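Local coordinates for sgbp-b (Bacteroides uniformis, PDB 7K44), which probably binds xyloglucan at the bacterial cell surface, as a surface glycan-binding protein of a xyloglucan utilization locus, at residues G54-T66 with A74-N86. Numbering follows the deposited sequence.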
ATOM      1  N   GLY A  54     -29.375  -4.512  -7.522  1.00 33.97           N
ATOM      2  CA  GLY A  54     -30.298  -5.510  -7.023  1.00 35.99           C
ATOM      3  C   GLY A  54     -31.698  -4.947  -6.913  1.00 40.56           C
ATOM      4  O   GLY A  54     -31.906  -3.727  -6.908  1.00 35.38           O
ATOM      5  N   ASN A  55     -32.658  -5.870  -6.843  1.00 38.87           N
ATOM      6  CA  ASN A  55     -34.063  -5.554  -6.599  1.00 41.23           C
ATOM      7  C   ASN A  55     -34.667  -4.704  -7.712  1.00 40.07           C
ATOM      8  O   ASN A  55     -35.490  -3.823  -7.463  1.00 38.87           O
ATOM      9  CB  ASN A  55     -34.275  -4.907  -5.229  1.00 39.99           C
ATOM     10  CG  ASN A  55     -33.777  -5.773  -4.101  1.00 41.91           C
ATOM     11  OD1 ASN A  55     -33.959  -6.993  -4.116  1.00 49.58           O
ATOM     12  ND2 ASN A  55     -33.140  -5.155  -3.116  1.00 42.20           N
ATOM     13  N   PHE A  56     -34.275  -4.977  -8.954  1.00 36.21           N
ATOM     14  CA  PHE A  56     -34.849  -4.235 -10.070  1.00 33.17           C
ATOM     15  C   PHE A  56     -36.199  -4.808 -10.483  1.00 37.81           C
ATOM     16  O   PHE A  56     -36.410  -5.128 -11.657  1.00 37.43           O
ATOM     17  CB  PHE A  56     -33.885  -4.188 -11.262  1.00 35.06           C
ATOM     18  CG  PHE A  56     -32.559  -3.544 -10.952  1.00 29.96           C
ATOM     19  CD1 PHE A  56     -32.498  -2.383 -10.196  1.00 35.08           C
ATOM     20  CD2 PHE A  56     -31.377  -4.090 -11.423  1.00 29.67           C
ATOM     21  CE1 PHE A  56     -31.286  -1.789  -9.915  1.00 33.12           C
ATOM     22  CE2 PHE A  56     -30.156  -3.504 -11.146  1.00 29.00           C
ATOM     23  CZ  PHE A  56     -30.108  -2.343 -10.384  1.00 31.31           C
ATOM     24  N   TYR A  57     -37.125  -4.913  -9.528  1.00 42.53           N
ATOM     25  CA  TYR A  57     -38.480  -5.379  -9.800  1.00 43.20           C
ATOM     26  C   TYR A  57     -39.360  -4.215 -10.217  1.00 40.96           C
ATOM     27  O   TYR A  57     -39.234  -3.108  -9.685  1.00 45.38           O
ATOM     28  CB  TYR A  57     -39.084  -6.014  -8.548  1.00 43.90           C
ATOM     29  CG  TYR A  57     -38.266  -7.150  -8.035  1.00 38.46           C
ATOM     30  CD1 TYR A  57     -38.287  -8.377  -8.679  1.00 44.27           C
ATOM     31  CD2 TYR A  57     -37.442  -6.997  -6.930  1.00 40.72           C
ATOM     32  CE1 TYR A  57     -37.528  -9.423  -8.227  1.00 45.49           C
ATOM     33  CE2 TYR A  57     -36.673  -8.042  -6.470  1.00 47.41           C
ATOM     34  CZ  TYR A  57     -36.721  -9.252  -7.126  1.00 44.92           C
ATOM     35  OH  TYR A  57     -35.958 -10.299  -6.677  1.00 61.76           O
ATOM     36  N   GLU A  58     -40.261  -4.480 -11.158  1.00 43.57           N
ATOM     37  CA  GLU A  58     -41.260  -3.506 -11.589  1.00 43.14           C
ATOM     38  C   GLU A  58     -40.605  -2.194 -12.017  1.00 49.36           C
ATOM     39  O   GLU A  58     -41.027  -1.101 -11.628  1.00 48.01           O
ATOM     40  CB  GLU A  58     -42.326  -3.283 -10.514  1.00 46.12           C
ATOM     41  N   ILE A  59     -39.537  -2.318 -12.809  1.00 46.27           N
ATOM     42  CA  ILE A  59     -38.910  -1.146 -13.403  1.00 44.41           C
ATOM     43  C   ILE A  59     -39.951  -0.377 -14.191  1.00 39.84           C
ATOM     44  O   ILE A  59     -40.654  -0.935 -15.043  1.00 43.08           O
ATOM     45  CB  ILE A  59     -37.755  -1.553 -14.328  1.00 39.29           C
ATOM     46  CG1 ILE A  59     -36.651  -2.262 -13.555  1.00 41.80           C
ATOM     47  CG2 ILE A  59     -37.211  -0.324 -15.067  1.00 39.93           C
ATOM     48  CD1 ILE A  59     -35.602  -2.856 -14.465  1.00 41.81           C
ATOM     49  N   GLN A  60     -40.053   0.914 -13.919  1.00 41.20           N
ATOM     50  CA  GLN A  60     -40.942   1.772 -14.685  1.00 38.61           C
ATOM     51  C   GLN A  60     -40.209   2.671 -15.661  1.00 40.81           C
ATOM     52  O   GLN A  60     -40.687   2.877 -16.779  1.00 41.01           O
ATOM     53  CB  GLN A  60     -41.835   2.581 -13.740  1.00 45.01           C
ATOM     54  CG  GLN A  60     -42.654   1.659 -12.842  1.00 52.54           C
ATOM     55  CD  GLN A  60     -43.258   2.351 -11.646  1.00 62.38           C
ATOM     56  OE1 GLN A  60     -42.811   3.422 -11.235  1.00 63.20           O
ATOM     57  NE2 GLN A  60     -44.284   1.735 -11.070  1.00 66.16           N
ATOM     58  N   ARG A  61     -39.033   3.169 -15.290  1.00 31.13           N
ATOM     59  CA  ARG A  61     -38.244   3.984 -16.197  1.00 33.52           C
ATOM     60  C   ARG A  61     -36.768   3.786 -15.902  1.00 29.11           C
ATOM     61  O   ARG A  61     -36.380   3.479 -14.773  1.00 33.14           O
ATOM     62  CB  ARG A  61     -38.572   5.471 -16.038  1.00 36.34           C
ATOM     63  CG  ARG A  61     -39.630   5.950 -16.978  1.00 47.24           C
ATOM     64  CD  ARG A  61     -39.954   7.419 -16.780  1.00 43.51           C
ATOM     65  NE  ARG A  61     -41.394   7.641 -16.872  1.00 45.00           N
ATOM     66  CZ  ARG A  61     -42.117   7.409 -17.965  1.00 46.48           C
ATOM     67  NH1 ARG A  61     -41.537   6.963 -19.081  1.00 40.84           N
ATOM     68  NH2 ARG A  61     -43.426   7.631 -17.950  1.00 50.55           N
ATOM     69  N   VAL A  62     -35.956   3.960 -16.940  1.00 28.44           N
ATOM     70  CA  VAL A  62     -34.510   4.087 -16.817  1.00 27.17           C
ATOM     71  C   VAL A  62     -34.126   5.349 -17.570  1.00 26.57           C
ATOM     72  O   VAL A  62     -34.538   5.534 -18.720  1.00 26.81           O
ATOM     73  CB  VAL A  62     -33.785   2.860 -17.404  1.00 25.77           C
ATOM     74  CG1 VAL A  62     -32.268   3.039 -17.318  1.00 24.25           C
ATOM     75  CG2 VAL A  62     -34.218   1.603 -16.675  1.00 30.56           C
ATOM     76  N   TYR A  63     -33.375   6.236 -16.924  1.00 23.30           N
ATOM     77  CA  TYR A  63     -33.062   7.487 -17.605  1.00 22.21           C
ATOM     78  C   TYR A  63     -31.807   8.119 -17.020  1.00 23.73           C
ATOM     79  O   TYR A  63     -31.460   7.887 -15.858  1.00 25.43           O
ATOM     80  CB  TYR A  63     -34.234   8.480 -17.557  1.00 23.36           C
ATOM     81  CG  TYR A  63     -34.662   8.912 -16.166  1.00 26.82           C
ATOM     82  CD1 TYR A  63     -35.557   8.151 -15.424  1.00 26.12           C
ATOM     83  CD2 TYR A  63     -34.181  10.090 -15.601  1.00 29.28           C
ATOM     84  CE1 TYR A  63     -35.956   8.541 -14.155  1.00 29.90           C
ATOM     85  CE2 TYR A  63     -34.573  10.487 -14.332  1.00 28.30           C
ATOM     86  CZ  TYR A  63     -35.459   9.712 -13.612  1.00 32.57           C
ATOM     87  OH  TYR A  63     -35.848  10.102 -12.347  1.00 34.63           O
ATOM     88  N   PHE A  64     -31.134   8.911 -17.855  1.00 24.10           N
ATOM     89  CA  PHE A  64     -30.074   9.804 -17.418  1.00 24.47           C
ATOM     90  C   PHE A  64     -30.679  11.160 -17.084  1.00 24.08           C
ATOM     91  O   PHE A  64     -31.614  11.622 -17.754  1.00 27.21           O
ATOM     92  CB  PHE A  64     -29.042   9.985 -18.531  1.00 25.41           C
ATOM     93  CG  PHE A  64     -28.317   8.717 -18.914  1.00 23.99           C
ATOM     94  CD1 PHE A  64     -28.853   7.848 -19.853  1.00 23.47           C
ATOM     95  CD2 PHE A  64     -27.085   8.408 -18.350  1.00 23.50           C
ATOM     96  CE1 PHE A  64     -28.172   6.681 -20.222  1.00 23.44           C
ATOM     97  CE2 PHE A  64     -26.402   7.245 -18.712  1.00 24.70           C
ATOM     98  CZ  PHE A  64     -26.957   6.383 -19.649  1.00 23.06           C
ATOM     99  N   THR A  65     -30.143  11.790 -16.044  1.00 24.96           N
ATOM    100  CA  THR A  65     -30.624  13.085 -15.576  1.00 22.49           C
ATOM    101  C   THR A  65     -29.436  13.996 -15.300  1.00 25.92           C
ATOM    102  O   THR A  65     -28.356  13.541 -14.916  1.00 27.14           O
ATOM    103  CB  THR A  65     -31.501  12.953 -14.322  1.00 25.12           C
ATOM    104  OG1 THR A  65     -32.053  14.238 -13.986  1.00 26.30           O
ATOM    105  CG2 THR A  65     -30.726  12.435 -13.129  1.00 25.20           C
ATOM    106  N   THR A  66     -29.641  15.301 -15.492  1.00 28.11           N
ATOM    107  CA  THR A  66     -28.618  16.252 -15.075  1.00 32.76           C
ATOM    108  C   THR A  66     -28.563  16.408 -13.560  1.00 26.29           C
ATOM    109  O   THR A  66     -27.543  16.873 -13.036  1.00 32.04           O
ATOM    110  CB  THR A  66     -28.866  17.613 -15.725  1.00 34.16           C
ATOM    111  OG1 THR A  66     -30.246  17.960 -15.578  1.00 33.11           O
ATOM    112  CG2 THR A  66     -28.501  17.573 -17.201  1.00 33.76           C
ATOM    113  N   ALA A  74     -36.239  14.962 -10.448  1.00 46.45           N
ATOM    114  CA  ALA A  74     -35.156  15.040 -11.414  1.00 41.90           C
ATOM    115  C   ALA A  74     -35.724  14.971 -12.830  1.00 31.54           C
ATOM    116  O   ALA A  74     -36.610  14.158 -13.103  1.00 38.17           O
ATOM    117  CB  ALA A  74     -34.204  13.869 -11.218  1.00 31.82           C
ATOM    118  N   PRO A  75     -35.231  15.798 -13.747  1.00 29.55           N
ATOM    119  CA  PRO A  75     -35.717  15.728 -15.126  1.00 32.83           C
ATOM    120  C   PRO A  75     -35.262  14.450 -15.814  1.00 34.15           C
ATOM    121  O   PRO A  75     -34.181  13.919 -15.550  1.00 29.79           O
ATOM    122  CB  PRO A  75     -35.073  16.948 -15.788  1.00 30.24           C
ATOM    123  CG  PRO A  75     -33.836  17.200 -14.966  1.00 29.87           C
ATOM    124  CD  PRO A  75     -34.240  16.872 -13.564  1.00 32.39           C
ATOM    125  N   VAL A  76     -36.115  13.961 -16.711  1.00 28.93           N
ATOM    126  CA  VAL A  76     -35.771  12.859 -17.606  1.00 25.61           C
ATOM    127  C   VAL A  76     -35.002  13.440 -18.785  1.00 30.03           C
ATOM    128  O   VAL A  76     -35.573  13.699 -19.850  1.00 34.62           O
ATOM    129  CB  VAL A  76     -37.039  12.109 -18.060  1.00 29.57           C
ATOM    130  CG1 VAL A  76     -36.678  10.918 -18.943  1.00 30.89           C
ATOM    131  CG2 VAL A  76     -37.809  11.627 -16.867  1.00 27.45           C
ATOM    132  N   SER A  77     -33.701  13.661 -18.599  1.00 26.28           N
ATOM    133  CA  SER A  77     -32.897  14.338 -19.613  1.00 26.26           C
ATOM    134  C   SER A  77     -32.720  13.480 -20.862  1.00 29.81           C
ATOM    135  O   SER A  77     -32.881  13.963 -21.991  1.00 31.03           O
ATOM    136  CB  SER A  77     -31.543  14.753 -19.031  1.00 30.42           C
ATOM    137  OG  SER A  77     -31.698  15.488 -17.821  1.00 29.65           O
ATOM    138  N   VAL A  78     -32.353  12.212 -20.688  1.00 27.31           N
ATOM    139  CA  VAL A  78     -32.240  11.257 -21.790  1.00 27.90           C
ATOM    140  C   VAL A  78     -32.802   9.935 -21.284  1.00 28.09           C
ATOM    141  O   VAL A  78     -32.193   9.292 -20.421  1.00 27.58           O
ATOM    142  CB  VAL A  78     -30.792  11.063 -22.271  1.00 33.79           C
ATOM    143  CG1 VAL A  78     -30.782  10.452 -23.662  1.00 36.20           C
ATOM    144  CG2 VAL A  78     -30.023  12.367 -22.257  1.00 38.35           C
ATOM    145  N   GLU A  79     -33.947   9.516 -21.824  1.00 26.47           N
ATOM    146  CA  GLU A  79     -34.552   8.272 -21.387  1.00 25.74           C
ATOM    147  C   GLU A  79     -33.941   7.087 -22.134  1.00 26.61           C
ATOM    148  O   GLU A  79     -33.537   7.194 -23.295  1.00 28.77           O
ATOM    149  CB  GLU A  79     -36.067   8.284 -21.609  1.00 27.72           C
ATOM    150  CG  GLU A  79     -36.745   7.051 -21.038  1.00 28.00           C
ATOM    151  CD  GLU A  79     -38.256   7.116 -21.023  1.00 33.39           C
ATOM    152  OE1 GLU A  79     -38.833   7.987 -21.713  1.00 31.12           O
ATOM    153  OE2 GLU A  79     -38.860   6.274 -20.323  1.00 33.81           O
ATOM    154  N   VAL A  80     -33.867   5.956 -21.443  1.00 25.37           N
ATOM    155  CA  VAL A  80     -33.516   4.673 -22.038  1.00 23.91           C
ATOM    156  C   VAL A  80     -34.818   3.895 -22.198  1.00 25.65           C
ATOM    157  O   VAL A  80     -35.417   3.456 -21.209  1.00 27.71           O
ATOM    158  CB  VAL A  80     -32.510   3.922 -21.156  1.00 23.36           C
ATOM    159  CG1 VAL A  80     -32.193   2.559 -21.760  1.00 26.35           C
ATOM    160  CG2 VAL A  80     -31.233   4.739 -20.982  1.00 26.97           C
ATOM    161  N   THR A  81     -35.284   3.730 -23.438  1.00 28.30           N
ATOM    162  CA  THR A  81     -36.537   3.018 -23.661  1.00 32.36           C
ATOM    163  C   THR A  81     -36.349   1.537 -23.951  1.00 34.37           C
ATOM    164  O   THR A  81     -37.296   0.758 -23.773  1.00 36.26           O
ATOM    165  CB  THR A  81     -37.320   3.664 -24.808  1.00 33.82           C
ATOM    166  OG1 THR A  81     -36.428   3.981 -25.886  1.00 39.39           O
ATOM    167  CG2 THR A  81     -37.990   4.942 -24.322  1.00 41.55           C
ATOM    168  N   ASP A  82     -35.158   1.129 -24.381  1.00 29.07           N
ATOM    169  CA  ASP A  82     -34.889  -0.245 -24.791  1.00 26.53           C
ATOM    170  C   ASP A  82     -33.816  -0.797 -23.860  1.00 27.71           C
ATOM    171  O   ASP A  82     -32.647  -0.401 -23.948  1.00 32.74           O
ATOM    172  CB  ASP A  82     -34.426  -0.263 -26.248  1.00 33.57           C
ATOM    173  CG  ASP A  82     -34.185  -1.669 -26.780  1.00 57.72           C
ATOM    174  OD1 ASP A  82     -34.435  -2.650 -26.046  1.00 53.57           O
ATOM    175  OD2 ASP A  82     -33.740  -1.789 -27.943  1.00 61.84           O
ATOM    176  N   TYR A  83     -34.215  -1.700 -22.966  1.00 27.05           N
ATOM    177  CA  TYR A  83     -33.279  -2.330 -22.040  1.00 28.31           C
ATOM    178  C   TYR A  83     -33.789  -3.722 -21.686  1.00 27.28           C
ATOM    179  O   TYR A  83     -34.961  -4.050 -21.897  1.00 33.52           O
ATOM    180  CB  TYR A  83     -33.116  -1.488 -20.766  1.00 27.62           C
ATOM    181  CG  TYR A  83     -34.432  -1.209 -20.073  1.00 32.71           C
ATOM    182  CD1 TYR A  83     -34.969  -2.110 -19.163  1.00 31.79           C
ATOM    183  CD2 TYR A  83     -35.138  -0.043 -20.335  1.00 29.55           C
ATOM    184  CE1 TYR A  83     -36.175  -1.862 -18.540  1.00 36.38           C
ATOM    185  CE2 TYR A  83     -36.348   0.214 -19.716  1.00 30.87           C
ATOM    186  CZ  TYR A  83     -36.856  -0.698 -18.819  1.00 32.60           C
ATOM    187  OH  TYR A  83     -38.058  -0.446 -18.203  1.00 43.64           O
ATOM    188  N   THR A  84     -32.897  -4.540 -21.126  1.00 27.19           N
ATOM    189  CA  THR A  84     -33.262  -5.870 -20.666  1.00 29.02           C
ATOM    190  C   THR A  84     -32.775  -6.083 -19.238  1.00 31.32           C
ATOM    191  O   THR A  84     -31.775  -5.498 -18.812  1.00 30.41           O
ATOM    192  CB  THR A  84     -32.690  -6.960 -21.589  1.00 30.80           C
ATOM    193  OG1 THR A  84     -31.274  -6.800 -21.709  1.00 33.35           O
ATOM    194  CG2 THR A  84     -33.311  -6.865 -22.972  1.00 34.04           C
ATOM    195  N   VAL A  85     -33.488  -6.939 -18.504  1.00 30.30           N
ATOM    196  CA  VAL A  85     -33.151  -7.285 -17.127  1.00 29.50           C
ATOM    197  C   VAL A  85     -32.847  -8.775 -17.066  1.00 26.50           C
ATOM    198  O   VAL A  85     -33.496  -9.573 -17.755  1.00 30.30           O
ATOM    199  CB  VAL A  85     -34.308  -6.933 -16.170  1.00 30.43           C
ATOM    200  CG1 VAL A  85     -33.797  -6.823 -14.745  1.00 35.25           C
ATOM    201  CG2 VAL A  85     -34.990  -5.657 -16.620  1.00 36.13           C
ATOM    202  N   ASN A  86     -31.860  -9.149 -16.244  1.00 27.54           N
ATOM    203  CA  ASN A  86     -31.482 -10.552 -16.131  1.00 29.89           C
ATOM    204  C   ASN A  86     -32.457 -11.310 -15.223  1.00 34.79           C
ATOM    205  O   ASN A  86     -33.391 -10.744 -14.647  1.00 34.14           O
ATOM    206  CB  ASN A  86     -30.019 -10.690 -15.700  1.00 28.92           C
ATOM    207  CG  ASN A  86     -29.788 -10.277 -14.257  1.00 30.36           C
ATOM    208  OD1 ASN A  86     -30.643  -9.651 -13.634  1.00 33.31           O
ATOM    209  ND2 ASN A  86     -28.617 -10.612 -13.724  1.00 30.93           N
TER
HETATM  210  O   HOH W   1     -39.520   1.855 -19.640  1.00 39.85           O
HETATM  211  O   HOH W   2     -37.496   4.039 -19.548  1.00 29.47           O
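Phe-64 pairs with Val-78 in antiparallel register, Phe-64 N to Val-78 O (2.8 Å) and Val-78 N to Phe-64 O (3.1 Å), and the N-to-C directions of the short segments 59-65 and 78-80 lie 147° apart. Ser-77 and Val-78 both face Phe-64, which defines a classic beta bulge. Just past it the side chains take over the pairing: Thr-65 OG1, placed anti to its backbone nitrogen (chi1 -174°), donates to Pro-75 O at 2.7 Å, in the carbonyl plane on a lone pair, while Ser-77 OG accepts from Thr-66 N.

On one face of the sheet, Val-76 CG2 sits over the centre of the Tyr-63 ring, 4.1 Å from its centroid and almost on the normal, a CH-pi contact. Nearby, Arg-61 NH1 meets Glu-79 OE2 at 3.0 Å in a salt bridge; the oxygen lies in the guanidinium plane, although guanidinium and carboxylate are turned 69° apart. A water accepting from Val-62 N lies within hydrogen-bonding distance of Glu-79 OE2 and Val-80 O.

Val-62, Phe-64, Val-78 and Val-80 face the other way. Val-62 CG2 lies over the centre of the Tyr-83 ring, a second CH-pi contact, and Phe-64 CE1 packs on Val-80 CG2 at 3.7 Å. The Tyr-83 hydroxyl shares a water with Gln-60 O. Ile-59 CD1 and Val-85 CG2 meet tip to tip.

The chain passes between two four-stranded antiparallel sheets from strand 78-80 to 84-85, and Phe-94 touches Val-80 and Tyr-83. Strand orders matching those of the neighbouring IPT/TIG domain are consistent with an immunoglobulin-like beta sandwich.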